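Local coordinates for protein inositol dehydrogenase (Lactobacillus casei, PDB 4MKX) that probably acts as an NAD-dependent dehydrogenase of the Gfo/Idh/MocA family, oxidising scyllo-inositol, at residues V285-E289 with G290-P294. Sequence-based numbering, arbitrary orientation.
Sequences VMNEE and GIIRP
The carboxamide of N287 is approached from both sides of its plane. The I292 delta methyl comes in past its oxygen–nitrogen end, with I292 CD1 3.3 Å from N287 OD1; on the other side the backbone N-H of E289 reaches the same oxygen from above the plane, E289 N to N287 OD1 being 2.9 Å. This second contact is an Asx turn, made possible because N287 CG stands between the backbone N and the carbonyl carbon (chi1 57°). With an alanine in place of N287, the E289 N-H would probably be left without this acceptor and the side of the I292 delta methyl that the amide covers left open. Together these residues form the end of a beta hairpin with a two-residue loop (2:2), a type I turn from N287 to G290. Its closing pair is bonded both ways: N287 N gives to G290 O at 3.2 Å, while G290 N sits above the N287 carbonyl plane, 3.0 Å from N287 O. Farther along, V285 and I292 form a straighter hydrogen-bonded pair, with V285 N 2.8 Å from I292 O and I292 N 2.7 Å from V285 O. G290 has a phi of 123°, at which any side chain would collide with the carbonyl oxygen of E289. On the opposite face of the ribbon from V285, N287 and I292, M286 and I291 run side by side, and the I291 CD1 methyl lies 3.6 Å from M286 CG and close to the sulfur. The centre of the contact lies about 33 Å from that of the chain, and the hairpin reaches into the tetramer: I291–R293 pair antiparallel with a strand of a second subunit, and V285 and M286 with one of a third, whose E279 forms a salt bridge with R293.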
ATOM      1  N   VAL A 285      -5.999   0.985  -9.464  1.00  8.44           N
ATOM      2  CA  VAL A 285      -6.175   1.720 -10.713  1.00 10.26           C
ATOM      3  C   VAL A 285      -5.112   2.798 -10.803  1.00  9.41           C
ATOM      4  O   VAL A 285      -4.799   3.462  -9.818  1.00  9.45           O
ATOM      5  CB  VAL A 285      -7.569   2.374 -10.753  1.00 12.10           C
ATOM      6  CG1 VAL A 285      -7.763   3.154 -12.060  1.00 13.86           C
ATOM      7  CG2 VAL A 285      -8.656   1.320 -10.613  1.00 14.63           C
ATOM      8  N   MET A 286      -4.522   2.965 -11.979  1.00 10.41           N
ATOM      9  CA  MET A 286      -3.537   4.010 -12.174  1.00 11.30           C
ATOM     10  C   MET A 286      -3.949   4.848 -13.367  1.00 14.03           C
ATOM     11  O   MET A 286      -4.002   4.348 -14.479  1.00 14.26           O
ATOM     12  CB  MET A 286      -2.157   3.400 -12.420  1.00 12.50           C
ATOM     13  CG  MET A 286      -1.793   2.329 -11.388  1.00 18.11           C
ATOM     14  SD  MET A 286      -0.172   1.599 -11.691  1.00 32.26           S
ATOM     15  CE  MET A 286      -0.487  -0.038 -11.053  1.00 21.85           C
ATOM     16  N   ASN A 287      -4.248   6.120 -13.132  1.00 13.91           N
ATOM     17  CA  ASN A 287      -4.584   7.020 -14.234  1.00 17.98           C
ATOM     18  C   ASN A 287      -4.034   8.397 -13.929  1.00 18.02           C
ATOM     19  O   ASN A 287      -3.110   8.526 -13.115  1.00 16.91           O
ATOM     20  CB  ASN A 287      -6.100   7.047 -14.490  1.00 19.65           C
ATOM     21  CG  ASN A 287      -6.895   7.452 -13.262  1.00 19.83           C
ATOM     22  OD1 ASN A 287      -6.370   8.100 -12.349  1.00 19.56           O
ATOM     23  ND2 ASN A 287      -8.177   7.080 -13.232  1.00 20.93           N
ATOM     24  N   GLU A 288      -4.585   9.428 -14.560  0.71 16.69           N
ATOM     25  CA  GLU A 288      -4.050  10.780 -14.387  0.71 18.05           C
ATOM     26  C   GLU A 288      -4.150  11.293 -12.952  0.71 17.66           C
ATOM     27  O   GLU A 288      -3.428  12.209 -12.564  0.71 19.64           O
ATOM     28  CB  GLU A 288      -4.698  11.768 -15.370  0.71 19.12           C
ATOM     29  CG  GLU A 288      -6.212  11.714 -15.439  0.71 26.57           C
ATOM     30  CD  GLU A 288      -6.722  10.492 -16.180  0.71 27.91           C
ATOM     31  OE1 GLU A 288      -7.916  10.166 -16.027  0.71 34.29           O
ATOM     32  OE2 GLU A 288      -5.923   9.853 -16.904  0.71 30.51           O
ATOM     33  N   GLU A 289      -5.028  10.696 -12.156  0.77 18.48           N
ATOM     34  CA  GLU A 289      -5.153  11.111 -10.764  0.77 20.00           C
ATOM     35  C   GLU A 289      -4.069  10.545  -9.838  0.77 20.74           C
ATOM     36  O   GLU A 289      -3.882  11.047  -8.734  0.77 22.07           O
ATOM     37  CB  GLU A 289      -6.550  10.801 -10.225  0.77 23.15           C
ATOM     38  CG  GLU A 289      -7.420  12.043 -10.061  0.77 30.93           C
ATOM     39  CD  GLU A 289      -8.840  11.817 -10.528  0.77 38.41           C
ATOM     40  OE1 GLU A 289      -9.586  11.089  -9.840  0.77 38.05           O
ATOM     41  OE2 GLU A 289      -9.206  12.355 -11.595  0.77 41.59           O
ATOM     42  N   GLY A 290      -3.353   9.517 -10.290  1.00 18.80           N
ATOM     43  CA  GLY A 290      -2.307   8.894  -9.479  1.00 14.67           C
ATOM     44  C   GLY A 290      -2.601   7.407  -9.313  1.00 12.66           C
ATOM     45  O   GLY A 290      -3.176   6.791 -10.202  1.00 15.17           O
ATOM     46  N   ILE A 291      -2.221   6.840  -8.169  1.00  8.25           N
ATOM     47  CA  ILE A 291      -2.522   5.436  -7.880  1.00  8.58           C
ATOM     48  C   ILE A 291      -3.769   5.414  -6.995  1.00  9.12           C
ATOM     49  O   ILE A 291      -3.754   5.981  -5.905  1.00  9.45           O
ATOM     50  CB  ILE A 291      -1.357   4.762  -7.112  1.00 12.32           C
ATOM     51  CG1 ILE A 291      -0.014   5.011  -7.811  1.00 13.87           C
ATOM     52  CG2 ILE A 291      -1.617   3.280  -6.941  1.00 11.97           C
ATOM     53  CD1 ILE A 291       0.043   4.525  -9.247  1.00 18.93           C
ATOM     54  N   ILE A 292      -4.828   4.743  -7.447  1.00  7.24           N
ATOM     55  CA  ILE A 292      -6.115   4.746  -6.742  1.00 10.29           C
ATOM     56  C   ILE A 292      -6.516   3.351  -6.260  1.00 10.18           C
ATOM     57  O   ILE A 292      -6.508   2.406  -7.047  1.00 10.31           O
ATOM     58  CB  ILE A 292      -7.230   5.262  -7.682  1.00 12.12           C
ATOM     59  CG1 ILE A 292      -6.891   6.677  -8.157  1.00 17.73           C
ATOM     60  CG2 ILE A 292      -8.597   5.256  -6.975  1.00 15.71           C
ATOM     61  CD1 ILE A 292      -7.559   7.046  -9.465  1.00 24.97           C
ATOM     62  N   ARG A 293      -6.876   3.235  -4.978  1.00  8.51           N
ATOM     63  CA  ARG A 293      -7.551   2.039  -4.448  1.00 11.86           C
ATOM     64  C   ARG A 293      -9.007   2.378  -4.171  1.00  8.63           C
ATOM     65  O   ARG A 293      -9.304   3.238  -3.349  1.00 10.81           O
ATOM     66  CB  ARG A 293      -6.905   1.548  -3.139  1.00 14.50           C
ATOM     67  CG  ARG A 293      -5.627   0.721  -3.295  1.00 22.57           C
ATOM     68  CD  ARG A 293      -5.848  -0.554  -4.138  1.00 21.06           C
ATOM     69  NE  ARG A 293      -6.498  -1.696  -3.477  1.00 21.89           N
ATOM     70  CZ  ARG A 293      -5.855  -2.618  -2.757  1.00 20.70           C
ATOM     71  NH1 ARG A 293      -4.543  -2.511  -2.549  1.00 18.97           N
ATOM     72  NH2 ARG A 293      -6.510  -3.641  -2.232  1.00 19.70           N
ATOM     73  N   PRO A 294      -9.927   1.719  -4.875  1.00  8.50           N
ATOM     74  CA  PRO A 294     -11.346   1.959  -4.574  1.00  7.66           C
ATOM     75  C   PRO A 294     -11.690   1.487  -3.162  1.00 12.26           C
ATOM     76  O   PRO A 294     -11.030   0.585  -2.646  1.00  9.24           O
ATOM     77  CB  PRO A 294     -12.083   1.100  -5.609  1.00 12.21           C
ATOM     78  CG  PRO A 294     -11.034   0.194  -6.220  1.00 15.53           C
ATOM     79  CD  PRO A 294      -9.725   0.892  -6.077  1.00 10.09           C
TER